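Local coordinates for protein Sso-CP2 metallo-carboxypetidase (Sulfolobus solfataricus, PDB 4MMO) that probably acts as a zinc-dependent carboxypeptidase of the M20 family, hydrolysing peptides with the help of bound metal, at residues A[418-421]-A[422-426]; A[361-364]-A[365-369]; A[112-115]-A[116-120]; A[32-35]-A[36-40]. All coordinates share one frame; numbering follows the deposited sequence.

Contact 1 of 4, residues A[418-421]-A[422-426]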
ATOM      1  N   ASP A 418      20.550 -35.680   6.053  1.00 41.34           N
ATOM      2  CA  ASP A 418      21.974 -35.919   5.831  1.00 40.28           C
ATOM      3  C   ASP A 418      22.784 -34.630   5.982  1.00 40.71           C
ATOM      4  O   ASP A 418      23.939 -34.662   6.414  1.00 60.64           O
ATOM      5  CB  ASP A 418      22.214 -36.526   4.444  1.00 71.12           C
ATOM      6  CG  ASP A 418      21.684 -37.948   4.322  1.00 97.65           C
ATOM      7  OD1 ASP A 418      21.431 -38.591   5.364  1.00 95.47           O
ATOM      8  OD2 ASP A 418      21.530 -38.426   3.178  1.00104.61           O
ATOM      9  N   ASP A 419      22.181 -33.497   5.632  1.00 37.81           N
ATOM     10  CA  ASP A 419      22.852 -32.211   5.785  1.00 52.83           C
ATOM     11  C   ASP A 419      22.948 -31.824   7.256  1.00 42.90           C
ATOM     12  O   ASP A 419      23.870 -31.117   7.659  1.00 41.66           O
ATOM     13  CB  ASP A 419      22.134 -31.118   4.991  1.00 50.67           C
ATOM     14  CG  ASP A 419      22.296 -31.284   3.494  1.00 58.67           C
ATOM     15  OD1 ASP A 419      23.141 -32.100   3.071  1.00 70.25           O
ATOM     16  OD2 ASP A 419      21.587 -30.593   2.737  1.00 56.49           O
ATOM     17  N   TYR A 420      21.994 -32.295   8.056  1.00 41.61           N
ATOM     18  CA  TYR A 420      22.019 -32.039   9.490  1.00 38.64           C
ATOM     19  C   TYR A 420      23.199 -32.766  10.118  1.00 37.87           C
ATOM     20  O   TYR A 420      23.896 -32.221  10.973  1.00 41.24           O
ATOM     21  CB  TYR A 420      20.711 -32.493  10.146  1.00 36.32           C
ATOM     22  CG  TYR A 420      20.729 -32.439  11.656  1.00 34.43           C
ATOM     23  CD1 TYR A 420      21.026 -31.257  12.325  1.00 31.25           C
ATOM     24  CD2 TYR A 420      20.440 -33.566  12.414  1.00 36.32           C
ATOM     25  CE1 TYR A 420      21.042 -31.202  13.710  1.00 30.57           C
ATOM     26  CE2 TYR A 420      20.451 -33.519  13.798  1.00 40.94           C
ATOM     27  CZ  TYR A 420      20.749 -32.334  14.440  1.00 40.78           C
ATOM     28  OH  TYR A 420      20.760 -32.282  15.816  1.00 43.43           O
ATOM     29  N   TYR A 421      23.422 -34.000   9.681  1.00 35.36           N
ATOM     30  CA  TYR A 421      24.524 -34.805  10.198  1.00 43.90           C
ATOM     31  C   TYR A 421      25.877 -34.279   9.730  1.00 44.94           C
ATOM     32  O   TYR A 421      26.849 -34.320  10.480  1.00 41.36           O
ATOM     33  CB  TYR A 421      24.352 -36.275   9.804  1.00 41.44           C
ATOM     34  CG  TYR A 421      23.226 -36.959  10.545  1.00 55.12           C
ATOM     35  CD1 TYR A 421      23.229 -37.031  11.931  1.00 57.14           C
ATOM     36  CD2 TYR A 421      22.164 -37.532   9.862  1.00 68.70           C
ATOM     37  CE1 TYR A 421      22.206 -37.648  12.617  1.00 57.38           C
ATOM     38  CE2 TYR A 421      21.133 -38.154  10.541  1.00 71.24           C
ATOM     39  CZ  TYR A 421      21.160 -38.209  11.917  1.00 58.69           C
ATOM     40  OH  TYR A 421      20.138 -38.828  12.601  1.00 54.27           O
ATOM     41  N   LYS A 422      25.944 -33.772   8.502  1.00 33.93           N
ATOM     42  CA  LYS A 422      27.190 -33.180   8.017  1.00 45.41           C
ATOM     43  C   LYS A 422      27.506 -31.903   8.784  1.00 49.20           C
ATOM     44  O   LYS A 422      28.672 -31.560   8.972  1.00 36.76           O
ATOM     45  CB  LYS A 422      27.126 -32.869   6.519  1.00 40.04           C
ATOM     46  CG  LYS A 422      27.257 -34.077   5.608  1.00 45.42           C
ATOM     47  CD  LYS A 422      27.660 -33.639   4.211  1.00 76.69           C
ATOM     48  CE  LYS A 422      27.413 -34.718   3.174  1.00 85.65           C
ATOM     49  NZ  LYS A 422      27.298 -34.133   1.808  1.00 92.67           N
ATOM     50  N   ALA A 423      26.466 -31.200   9.229  1.00 39.23           N
ATOM     51  CA  ALA A 423      26.655 -29.942   9.939  1.00 35.41           C
ATOM     52  C   ALA A 423      27.281 -30.193  11.306  1.00 37.84           C
ATOM     53  O   ALA A 423      28.204 -29.484  11.713  1.00 36.52           O
ATOM     54  CB  ALA A 423      25.329 -29.197  10.079  1.00 30.71           C
ATOM     55  N   ILE A 424      26.769 -31.199  12.012  1.00 34.44           N
ATOM     56  CA  ILE A 424      27.365 -31.631  13.274  1.00 38.79           C
ATOM     57  C   ILE A 424      28.837 -31.955  13.033  1.00 49.50           C
ATOM     58  O   ILE A 424      29.718 -31.552  13.791  1.00 45.44           O
ATOM     59  CB  ILE A 424      26.655 -32.889  13.831  1.00 38.22           C
ATOM     60  CG1 ILE A 424      25.205 -32.564  14.199  1.00 37.51           C
ATOM     61  CG2 ILE A 424      27.390 -33.437  15.058  1.00 31.38           C
ATOM     62  CD1 ILE A 424      24.342 -33.783  14.484  1.00 36.15           C
ATOM     63  N   LYS A 425      29.078 -32.676  11.947  1.00 36.79           N
ATOM     64  CA  LYS A 425      30.403 -33.141  11.571  1.00 43.92           C
ATOM     65  C   LYS A 425      31.333 -31.967  11.257  1.00 45.20           C
ATOM     66  O   LYS A 425      32.473 -31.927  11.722  1.00 38.38           O
ATOM     67  CB  LYS A 425      30.245 -34.057  10.363  1.00 53.61           C
ATOM     68  CG  LYS A 425      31.450 -34.849   9.951  1.00 74.36           C
ATOM     69  CD  LYS A 425      31.004 -35.839   8.893  1.00 97.87           C
ATOM     70  CE  LYS A 425      32.151 -36.564   8.230  1.00113.04           C
ATOM     71  NZ  LYS A 425      31.624 -37.449   7.153  1.00119.60           N
ATOM     72  N   HIS A 426      30.832 -31.014  10.477  1.00 31.98           N
ATOM     73  CA  HIS A 426      31.564 -29.790  10.165  1.00 35.76           C
ATOM     74  C   HIS A 426      31.963 -29.049  11.436  1.00 37.93           C
ATOM     75  O   HIS A 426      33.074 -28.527  11.536  1.00 41.72           O
ATOM     76  CB  HIS A 426      30.713 -28.883   9.272  1.00 29.19           C
ATOM     77  CG  HIS A 426      31.429 -27.667   8.777  1.00 33.75           C
ATOM     78  ND1 HIS A 426      30.803 -26.693   8.023  1.00 35.47           N
ATOM     79  CD2 HIS A 426      32.715 -27.260   8.911  1.00 36.27           C
ATOM     80  CE1 HIS A 426      31.667 -25.744   7.724  1.00 42.38           C
ATOM     81  NE2 HIS A 426      32.838 -26.063   8.253  1.00 38.34           N
TER
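In helix 417-433, the last helix of the M20 peptidase chain, Tyr420 and Ile424 meet one turn apart. The methyl at the end of the isoleucine, CD1, lies over one face of the Tyr420 ring, 3.8 Å above its plane and shifted toward the rim at CZ. A CH-pi contact follows from the 4.1 Å between Ile424 CD1 and the ring centroid, with the methyl 21° off the ring normal. Tyr420 reaches this position with CG anti to the backbone N (chi1 172°), while its OH is hydrogen-bonded to Glu4 O in helix 3-12, which holds the far end of the ring. Tyr421 approaches the same methyl obliquely, its CD1 4.3 Å from Ile424 CD1, and sends its OH to Asp2 OD1. Ile424 CD1 is therefore bordered by two tyrosines whose hydroxyls are both tied to the N-terminal region. Beneath the side chains the backbone repeats the i to i+4 pattern: Ile424 N reaches Tyr420 O at 3.2 Å in a nearly straight bond (165°), and Ala423 N adds a weak one to the same oxygen. On another side of the helix Asp419 OD2 bonds to Tyr405 OH. Lys422 takes the exit beside its own backbone N, which brings its CG to 3.5 Å from Asp418 O, the carbonyl that also accepts Lys422 N at 3.0 Å.

Contact 2 of 4, residues A[361-364]-A[365-369]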
ATOM      1  N   GLU A 361      38.962 -25.083   6.172  1.00 35.46           N
ATOM      2  CA  GLU A 361      39.610 -26.386   6.086  1.00 38.87           C
ATOM      3  C   GLU A 361      38.661 -27.499   6.536  1.00 29.68           C
ATOM      4  O   GLU A 361      38.587 -28.557   5.906  1.00 37.53           O
ATOM      5  CB  GLU A 361      40.904 -26.393   6.908  1.00 40.76           C
ATOM      6  CG  GLU A 361      41.697 -27.702   6.835  1.00 68.46           C
ATOM      7  CD  GLU A 361      42.957 -27.691   7.695  1.00 71.90           C
ATOM      8  OE1 GLU A 361      43.292 -28.751   8.265  1.00 54.55           O
ATOM      9  OE2 GLU A 361      43.611 -26.631   7.807  1.00 52.11           O
ATOM     10  N   SER A 362      37.926 -27.257   7.616  1.00 34.83           N
ATOM     11  CA  SER A 362      36.960 -28.238   8.108  1.00 35.24           C
ATOM     12  C   SER A 362      35.849 -28.479   7.091  1.00 37.43           C
ATOM     13  O   SER A 362      35.425 -29.617   6.880  1.00 39.17           O
ATOM     14  CB  SER A 362      36.357 -27.790   9.443  1.00 38.57           C
ATOM     15  OG  SER A 362      35.772 -26.505   9.338  1.00 36.48           O
ATOM     16  N   ALA A 363      35.379 -27.409   6.457  1.00 36.66           N
ATOM     17  CA  ALA A 363      34.299 -27.529   5.479  1.00 52.24           C
ATOM     18  C   ALA A 363      34.764 -28.394   4.315  1.00 48.52           C
ATOM     19  O   ALA A 363      34.031 -29.236   3.803  1.00 58.96           O
ATOM     20  CB  ALA A 363      33.884 -26.153   4.983  1.00 25.33           C
ATOM     21  N   LYS A 364      36.008 -28.171   3.919  1.00 55.61           N
ATOM     22  CA  LYS A 364      36.622 -28.874   2.808  1.00 57.17           C
ATOM     23  C   LYS A 364      36.726 -30.370   3.098  1.00 46.32           C
ATOM     24  O   LYS A 364      36.399 -31.205   2.256  1.00 37.35           O
ATOM     25  CB  LYS A 364      38.000 -28.271   2.573  1.00 60.84           C
ATOM     26  CG  LYS A 364      38.624 -28.591   1.246  1.00 82.73           C
ATOM     27  CD  LYS A 364      39.883 -27.761   1.071  1.00100.36           C
ATOM     28  CE  LYS A 364      40.555 -28.033  -0.257  1.00116.70           C
ATOM     29  NZ  LYS A 364      39.676 -27.659  -1.394  1.00119.62           N
ATOM     30  N   LYS A 365      37.155 -30.704   4.310  1.00 26.54           N
ATOM     31  CA  LYS A 365      37.265 -32.094   4.731  1.00 39.82           C
ATOM     32  C   LYS A 365      35.909 -32.809   4.793  1.00 54.60           C
ATOM     33  O   LYS A 365      35.777 -33.946   4.338  1.00 55.93           O
ATOM     34  CB  LYS A 365      37.950 -32.159   6.097  1.00 54.87           C
ATOM     35  CG  LYS A 365      38.229 -33.568   6.588  1.00 81.63           C
ATOM     36  CD  LYS A 365      38.987 -33.549   7.906  1.00101.70           C
ATOM     37  CE  LYS A 365      39.438 -34.942   8.315  1.00115.81           C
ATOM     38  NZ  LYS A 365      38.301 -35.902   8.383  1.00121.81           N
ATOM     39  N   VAL A 366      34.907 -32.142   5.353  1.00 54.57           N
ATOM     40  CA  VAL A 366      33.611 -32.776   5.592  1.00 34.46           C
ATOM     41  C   VAL A 366      32.785 -32.920   4.317  1.00 29.40           C
ATOM     42  O   VAL A 366      32.167 -33.961   4.093  1.00 39.18           O
ATOM     43  CB  VAL A 366      32.812 -31.996   6.662  1.00 34.37           C
ATOM     44  CG1 VAL A 366      31.354 -32.441   6.715  1.00 35.98           C
ATOM     45  CG2 VAL A 366      33.463 -32.178   8.017  1.00 36.06           C
ATOM     46  N   TYR A 367      32.776 -31.880   3.489  1.00 41.21           N
ATOM     47  CA  TYR A 367      31.916 -31.851   2.307  1.00 58.78           C
ATOM     48  C   TYR A 367      32.648 -32.292   1.045  1.00 65.10           C
ATOM     49  O   TYR A 367      32.018 -32.676   0.062  1.00 57.11           O
ATOM     50  CB  TYR A 367      31.317 -30.454   2.120  1.00 50.54           C
ATOM     51  CG  TYR A 367      30.352 -30.079   3.220  1.00 54.59           C
ATOM     52  CD1 TYR A 367      29.031 -30.509   3.184  1.00 47.98           C
ATOM     53  CD2 TYR A 367      30.763 -29.313   4.304  1.00 34.47           C
ATOM     54  CE1 TYR A 367      28.143 -30.177   4.192  1.00 45.63           C
ATOM     55  CE2 TYR A 367      29.882 -28.977   5.317  1.00 49.09           C
ATOM     56  CZ  TYR A 367      28.573 -29.412   5.256  1.00 49.96           C
ATOM     57  OH  TYR A 367      27.691 -29.080   6.259  1.00 42.27           O
ATOM     58  N   GLY A 368      33.974 -32.235   1.077  1.00 55.96           N
ATOM     59  CA  GLY A 368      34.782 -32.746  -0.016  1.00 53.44           C
ATOM     60  C   GLY A 368      34.728 -31.902  -1.274  1.00 54.54           C
ATOM     61  O   GLY A 368      35.065 -32.376  -2.357  1.00 56.26           O
ATOM     62  N   THR A 369      34.297 -30.652  -1.134  1.00 55.55           N
ATOM     63  CA  THR A 369      34.319 -29.705  -2.244  1.00 45.46           C
ATOM     64  C   THR A 369      34.946 -28.393  -1.787  1.00 46.68           C
ATOM     65  O   THR A 369      35.314 -28.249  -0.624  1.00 55.78           O
ATOM     66  CB  THR A 369      32.910 -29.447  -2.808  1.00 74.93           C
ATOM     67  OG1 THR A 369      32.996 -28.536  -3.911  1.00 94.64           O
ATOM     68  CG2 THR A 369      31.989 -28.871  -1.738  1.00 68.26           C
TER
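Ala363 O receives the backbone N of Tyr367 at 2.9 Å, with an N-H...O angle of 161°, and the tyrosine's own side chain closes in on the same oxygen. Tyr367 CB lies 3.4 Å from Ala363 O, and ring atom CD2 lies 3.3 Å from it, with the oxygen in the ring plane at the edge. This edge-on approach follows from CG standing anti to the carbonyl carbon and beside the backbone N (chi1 -67°), which swings the ring back along the helix; CD2 ends 4.5 Å from Ala363 CB. One face of the ring is covered by CG1 of the adjacent Val366. One residue further on, Gly368 N still bonds to Lys364 O at 2.9 Å, the donor sitting above the carbonyl plane. The chain then brings Thr369 O back to 3.8 Å from Lys364 CG, while Lys364 NZ forms a salt bridge with Glu370. Toward helix 417-433, Ala363 and Ser362 pack on His426, and Ser362 OG bonds to Ala358 O. The helical bonds, followed by Gly368 as the first residue to leave helical backbone angles, with positive phi (72°), are those of an αL-type C-terminal turn, which here ends helix 354-367.

Contact 3 of 4, residues A[112-115]-A[116-120]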
ATOM      1  N   ARG A 112      25.441 -27.769  16.154  1.00 36.83           N
ATOM      2  CA  ARG A 112      26.595 -27.263  16.887  1.00 36.49           C
ATOM      3  C   ARG A 112      26.618 -27.787  18.319  1.00 44.85           C
ATOM      4  O   ARG A 112      27.678 -28.136  18.839  1.00 42.76           O
ATOM      5  CB  ARG A 112      26.593 -25.735  16.898  1.00 31.05           C
ATOM      6  CG  ARG A 112      26.817 -25.108  15.537  1.00 26.09           C
ATOM      7  CD  ARG A 112      26.759 -23.597  15.617  1.00 29.46           C
ATOM      8  NE  ARG A 112      27.089 -22.972  14.339  1.00 35.25           N
ATOM      9  CZ  ARG A 112      27.084 -21.660  14.124  1.00 30.72           C
ATOM     10  NH1 ARG A 112      26.760 -20.824  15.100  1.00 35.91           N
ATOM     11  NH2 ARG A 112      27.397 -21.185  12.927  1.00 30.05           N
ATOM     12  N   LEU A 113      25.447 -27.844  18.946  1.00 37.75           N
ATOM     13  CA  LEU A 113      25.327 -28.332  20.321  1.00 36.53           C
ATOM     14  C   LEU A 113      25.754 -29.789  20.439  1.00 37.95           C
ATOM     15  O   LEU A 113      26.440 -30.169  21.385  1.00 35.08           O
ATOM     16  CB  LEU A 113      23.884 -28.200  20.819  1.00 31.90           C
ATOM     17  CG  LEU A 113      23.536 -27.027  21.734  1.00 46.22           C
ATOM     18  CD1 LEU A 113      22.055 -27.080  22.087  1.00 47.00           C
ATOM     19  CD2 LEU A 113      24.372 -27.033  23.001  1.00 57.76           C
ATOM     20  N   PHE A 114      25.332 -30.607  19.481  1.00 31.51           N
ATOM     21  CA  PHE A 114      25.653 -32.021  19.514  1.00 31.01           C
ATOM     22  C   PHE A 114      27.123 -32.272  19.158  1.00 45.22           C
ATOM     23  O   PHE A 114      27.715 -33.238  19.633  1.00 43.13           O
ATOM     24  CB  PHE A 114      24.706 -32.812  18.609  1.00 33.91           C
ATOM     25  CG  PHE A 114      23.416 -33.191  19.286  1.00 37.60           C
ATOM     26  CD1 PHE A 114      23.384 -34.230  20.201  1.00 45.39           C
ATOM     27  CD2 PHE A 114      22.244 -32.495  19.027  1.00 33.00           C
ATOM     28  CE1 PHE A 114      22.209 -34.577  20.838  1.00 51.36           C
ATOM     29  CE2 PHE A 114      21.064 -32.839  19.661  1.00 45.32           C
ATOM     30  CZ  PHE A 114      21.047 -33.881  20.567  1.00 49.06           C
ATOM     31  N   ALA A 115      27.713 -31.395  18.350  1.00 33.67           N
ATOM     32  CA  ALA A 115      29.145 -31.476  18.071  1.00 41.63           C
ATOM     33  C   ALA A 115      29.929 -31.259  19.359  1.00 36.41           C
ATOM     34  O   ALA A 115      30.839 -32.022  19.677  1.00 38.07           O
ATOM     35  CB  ALA A 115      29.552 -30.450  17.026  1.00 23.23           C
ATOM     36  N   ILE A 116      29.562 -30.222  20.107  1.00 36.11           N
ATOM     37  CA  ILE A 116      30.238 -29.906  21.358  1.00 37.68           C
ATOM     38  C   ILE A 116      30.111 -31.076  22.323  1.00 50.09           C
ATOM     39  O   ILE A 116      31.071 -31.436  23.005  1.00 52.21           O
ATOM     40  CB  ILE A 116      29.665 -28.628  22.000  1.00 34.37           C
ATOM     41  CG1 ILE A 116      29.942 -27.423  21.100  1.00 32.67           C
ATOM     42  CG2 ILE A 116      30.275 -28.386  23.384  1.00 37.87           C
ATOM     43  CD1 ILE A 116      29.179 -26.164  21.495  1.00 31.65           C
ATOM     44  N   LYS A 117      28.920 -31.666  22.366  1.00 49.36           N
ATOM     45  CA  LYS A 117      28.653 -32.808  23.227  1.00 47.38           C
ATOM     46  C   LYS A 117      29.576 -33.972  22.896  1.00 49.00           C
ATOM     47  O   LYS A 117      30.134 -34.608  23.789  1.00 43.19           O
ATOM     48  CB  LYS A 117      27.206 -33.264  23.057  1.00 42.27           C
ATOM     49  CG  LYS A 117      26.818 -34.438  23.937  1.00 43.68           C
ATOM     50  CD  LYS A 117      25.444 -34.973  23.569  1.00 47.62           C
ATOM     51  CE  LYS A 117      24.852 -35.788  24.703  1.00 57.65           C
ATOM     52  NZ  LYS A 117      25.784 -36.835  25.201  1.00 52.31           N
ATOM     53  N   HIS A 118      29.715 -34.257  21.608  1.00 46.55           N
ATOM     54  CA  HIS A 118      30.534 -35.372  21.164  1.00 51.50           C
ATOM     55  C   HIS A 118      31.979 -35.182  21.613  1.00 45.12           C
ATOM     56  O   HIS A 118      32.586 -36.094  22.174  1.00 45.22           O
ATOM     57  CB  HIS A 118      30.447 -35.524  19.646  1.00 37.86           C
ATOM     58  CG  HIS A 118      29.092 -35.940  19.165  1.00 59.59           C
ATOM     59  ND1 HIS A 118      28.779 -36.062  17.826  1.00 64.13           N
ATOM     60  CD2 HIS A 118      27.967 -36.263  19.843  1.00 69.81           C
ATOM     61  CE1 HIS A 118      27.521 -36.439  17.704  1.00 72.17           C
ATOM     62  NE2 HIS A 118      27.002 -36.568  18.913  1.00 73.29           N
ATOM     63  N   LEU A 119      32.518 -33.988  21.392  1.00 49.15           N
ATOM     64  CA  LEU A 119      33.890 -33.700  21.784  1.00 48.51           C
ATOM     65  C   LEU A 119      34.065 -33.790  23.299  1.00 46.28           C
ATOM     66  O   LEU A 119      35.072 -34.306  23.775  1.00 43.17           O
ATOM     67  CB  LEU A 119      34.321 -32.323  21.276  1.00 39.12           C
ATOM     68  CG  LEU A 119      34.385 -32.159  19.754  1.00 48.28           C
ATOM     69  CD1 LEU A 119      34.924 -30.782  19.392  1.00 43.29           C
ATOM     70  CD2 LEU A 119      35.238 -33.240  19.104  1.00 53.91           C
ATOM     71  N   LEU A 120      33.086 -33.296  24.051  1.00 36.62           N
ATOM     72  CA  LEU A 120      33.120 -33.397  25.508  1.00 41.13           C
ATOM     73  C   LEU A 120      33.117 -34.857  25.955  1.00 54.16           C
ATOM     74  O   LEU A 120      33.851 -35.239  26.867  1.00 60.24           O
ATOM     75  CB  LEU A 120      31.921 -32.676  26.131  1.00 54.68           C
ATOM     76  CG  LEU A 120      31.992 -31.155  26.280  1.00 49.21           C
ATOM     77  CD1 LEU A 120      30.661 -30.612  26.778  1.00 51.13           C
ATOM     78  CD2 LEU A 120      33.110 -30.753  27.225  1.00 50.98           C
TER
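The imidazole of His118 lies flat against the carbonyl oxygen of Phe114, one turn earlier. Phe114 O stands 3.0 Å above the ring plane, off-centre toward CG and CD2, with CD2 itself 3.0 Å from the oxygen. His118 gets there with CG anti to the carbonyl carbon and beside its own N (chi1 -67°), which folds the ring back over the preceding turn; the same oxygen accepts His118 N. Both ring nitrogens have carboxylate partners, ND1 with Glu428 OE2 and NE2 with Glu4 OE2, which is consistent with a protonated ring. A leucine in place of His118 would probably leave these two carboxylates without their shared mate and break the polar bridge between helices 417-433 and 3-12. Helix 102-121, which carries all this, packs against strand 128-134 of the mixed sheet, with Ile116 on Val129 and Leu131. Ile116 bends toward the preceding turn, CG1 coming to 3.3 Å from Arg112 O and CD1 to 3.6 Å from it. Lys117 takes the other course: with CG anti to the backbone N (chi1 -179°), its aliphatic chain runs beside Phe114 and in the same direction, CD touching ring atom CD1 of Phe114 at 4.0 Å, before a bend at its last torsion brings NZ to a salt bridge with Asp121. Arg112 points its guanidinium the opposite way, NH1 bonding to Met162 O, while Leu119 CG rests 3.5 Å from Ala115 O.

Contact 4 of 4, residues A[32-35]-A[36-40]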
ATOM      1  N   LYS A  32      17.331 -23.805  27.303  1.00 47.58           N
ATOM      2  CA  LYS A  32      18.160 -23.755  28.503  1.00 44.60           C
ATOM      3  C   LYS A  32      18.319 -25.152  29.098  1.00 49.85           C
ATOM      4  O   LYS A  32      19.433 -25.591  29.383  1.00 51.74           O
ATOM      5  CB  LYS A  32      17.554 -22.817  29.548  1.00 53.33           C
ATOM      6  CG  LYS A  32      18.279 -22.840  30.895  1.00 64.49           C
ATOM      7  CD  LYS A  32      17.453 -22.216  32.006  1.00 55.63           C
ATOM      8  CE  LYS A  32      17.774 -22.854  33.354  1.00 70.49           C
ATOM      9  NZ  LYS A  32      17.898 -21.855  34.450  1.00 82.72           N
ATOM     10  N   GLU A  33      17.198 -25.841  29.284  1.00 47.65           N
ATOM     11  CA  GLU A  33      17.201 -27.164  29.899  1.00 53.37           C
ATOM     12  C   GLU A  33      17.968 -28.160  29.046  1.00 49.04           C
ATOM     13  O   GLU A  33      18.720 -28.985  29.559  1.00 61.85           O
ATOM     14  CB  GLU A  33      15.764 -27.655  30.100  1.00 46.69           C
ATOM     15  CG  GLU A  33      15.000 -26.900  31.178  1.00 67.22           C
ATOM     16  CD  GLU A  33      13.501 -27.136  31.110  1.00 92.87           C
ATOM     17  OE1 GLU A  33      13.076 -28.124  30.474  1.00 89.57           O
ATOM     18  OE2 GLU A  33      12.747 -26.328  31.692  1.00102.77           O
ATOM     19  N   THR A  34      17.767 -28.073  27.738  1.00 35.35           N
ATOM     20  CA  THR A  34      18.410 -28.972  26.798  1.00 42.17           C
ATOM     21  C   THR A  34      19.930 -28.785  26.805  1.00 43.87           C
ATOM     22  O   THR A  34      20.680 -29.757  26.730  1.00 45.50           O
ATOM     23  CB  THR A  34      17.865 -28.742  25.385  1.00 49.52           C
ATOM     24  OG1 THR A  34      16.441 -28.915  25.393  1.00 45.44           O
ATOM     25  CG2 THR A  34      18.488 -29.713  24.394  1.00 43.30           C
ATOM     26  N   VAL A  35      20.381 -27.537  26.893  1.00 46.31           N
ATOM     27  CA  VAL A  35      21.811 -27.251  26.939  1.00 45.96           C
ATOM     28  C   VAL A  35      22.434 -27.919  28.159  1.00 47.74           C
ATOM     29  O   VAL A  35      23.476 -28.565  28.056  1.00 58.16           O
ATOM     30  CB  VAL A  35      22.087 -25.726  26.964  1.00 54.03           C
ATOM     31  CG1 VAL A  35      23.536 -25.425  27.342  1.00 39.39           C
ATOM     32  CG2 VAL A  35      21.769 -25.111  25.611  1.00 53.88           C
ATOM     33  N   GLU A  36      21.785 -27.766  29.310  1.00 57.37           N
ATOM     34  CA  GLU A  36      22.267 -28.357  30.552  1.00 56.12           C
ATOM     35  C   GLU A  36      22.295 -29.877  30.459  1.00 53.62           C
ATOM     36  O   GLU A  36      23.241 -30.518  30.910  1.00 52.17           O
ATOM     37  CB  GLU A  36      21.383 -27.925  31.722  1.00 55.33           C
ATOM     38  CG  GLU A  36      21.418 -26.431  31.991  1.00 60.57           C
ATOM     39  CD  GLU A  36      20.552 -26.021  33.161  1.00 64.61           C
ATOM     40  OE1 GLU A  36      19.460 -26.601  33.328  1.00 69.68           O
ATOM     41  OE2 GLU A  36      20.966 -25.117  33.916  1.00 64.19           O
ATOM     42  N   LYS A  37      21.250 -30.448  29.871  1.00 43.44           N
ATOM     43  CA  LYS A  37      21.153 -31.892  29.708  1.00 43.10           C
ATOM     44  C   LYS A  37      22.299 -32.421  28.854  1.00 53.44           C
ATOM     45  O   LYS A  37      22.994 -33.361  29.243  1.00 52.96           O
ATOM     46  CB  LYS A  37      19.815 -32.256  29.060  1.00 60.85           C
ATOM     47  CG  LYS A  37      19.613 -33.742  28.789  1.00 78.39           C
ATOM     48  CD  LYS A  37      18.489 -33.959  27.790  1.00 91.57           C
ATOM     49  CE  LYS A  37      18.350 -35.423  27.412  1.00104.59           C
ATOM     50  NZ  LYS A  37      17.817 -36.244  28.531  1.00118.47           N
ATOM     51  N   LEU A  38      22.490 -31.813  27.689  1.00 54.22           N
ATOM     52  CA  LEU A  38      23.433 -32.324  26.700  1.00 54.38           C
ATOM     53  C   LEU A  38      24.894 -32.097  27.081  1.00 47.47           C
ATOM     54  O   LEU A  38      25.721 -32.982  26.890  1.00 42.75           O
ATOM     55  CB  LEU A  38      23.149 -31.701  25.330  1.00 50.46           C
ATOM     56  CG  LEU A  38      21.793 -32.043  24.707  1.00 55.32           C
ATOM     57  CD1 LEU A  38      21.585 -31.266  23.417  1.00 50.30           C
ATOM     58  CD2 LEU A  38      21.668 -33.536  24.449  1.00 54.47           C
ATOM     59  N   LEU A  39      25.208 -30.921  27.619  1.00 50.89           N
ATOM     60  CA  LEU A  39      26.598 -30.550  27.888  1.00 49.88           C
ATOM     61  C   LEU A  39      26.992 -30.714  29.354  1.00 51.43           C
ATOM     62  O   LEU A  39      28.177 -30.750  29.678  1.00 46.11           O
ATOM     63  CB  LEU A  39      26.854 -29.107  27.448  1.00 48.34           C
ATOM     64  CG  LEU A  39      26.417 -28.751  26.025  1.00 42.62           C
ATOM     65  CD1 LEU A  39      26.909 -27.359  25.664  1.00 41.29           C
ATOM     66  CD2 LEU A  39      26.899 -29.777  25.002  1.00 36.18           C
ATOM     67  N   GLY A  40      26.006 -30.805  30.239  1.00 59.17           N
ATOM     68  CA  GLY A  40      26.275 -31.010  31.652  1.00 48.67           C
ATOM     69  C   GLY A  40      26.860 -29.794  32.351  1.00 45.66           C
ATOM     70  O   GLY A  40      27.523 -29.923  33.380  1.00 51.74           O
TER
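Glu36 reaches back over Lys32 in the closing turns of helix 24-39, which packs on strands 43-46 and 53-58 of the mixed sheet. Its CB lies 3.6 Å from Glu33 O. CG, anti to the carbonyl carbon (chi1 -64°), comes to 3.4 Å from Lys32 O, the carbonyl that also accepts Glu36 N, and CD lies 4.0 Å from that oxygen. Beyond CG the chain is extended, and both carboxylate oxygens approach Lys32 CE, the two side chains crossing at a slant. OE2 and Lys32 NZ remain 4.5 Å apart, so the opposite charges are near without forming a salt bridge; the firm partner of OE2 is Ala43 N, at the start of strand 43-46. Replacing Glu36 by an alanine would probably leave Ala43 N without this acceptor, remove the negative charge near Lys32 and release the tie from helix to strand. On another side of the helix Thr34 and Leu38 run side by side, Thr34 CG2 meeting Leu38 CD1 at 3.6 Å, while Thr34 OG1 turns back to a hydrogen bond with Tyr30 O. Leu38 packs further on Phe114 and Lys117 of helix 102-121. The helix ends at Gly40, which adopts positive phi while its N bonds to Glu36 O at 2.9 Å; just before it, Leu39 CD1 stands 4.2 Å from Val35 CG1.

In the fold
The four contacts sit on four helices of one side of the molecule, and neighbours touch in a chain. Contact 2 meets contact 1 (centres 11 Å apart) through Lys422 CD, 3.5 Å from Tyr367 CE1. Contact 1 meets contact 3 (12 Å) where Ala115 CB lies 3.4 Å from Ile424 O. Contact 3 meets contact 4 (11 Å) with Phe114 CE1 at 3.8 Å from Leu38 CD2. The ends of this row, contacts 2 and 4, lie 29 Å apart between centres and do not touch. Contact 3 is nearest the metal: the Arg112 side chain is about 10 Å from the zinc ion and about 6 Å from that of its ligand Glu163, while Asp104, another zinc ligand, belongs to the same helix 102-121.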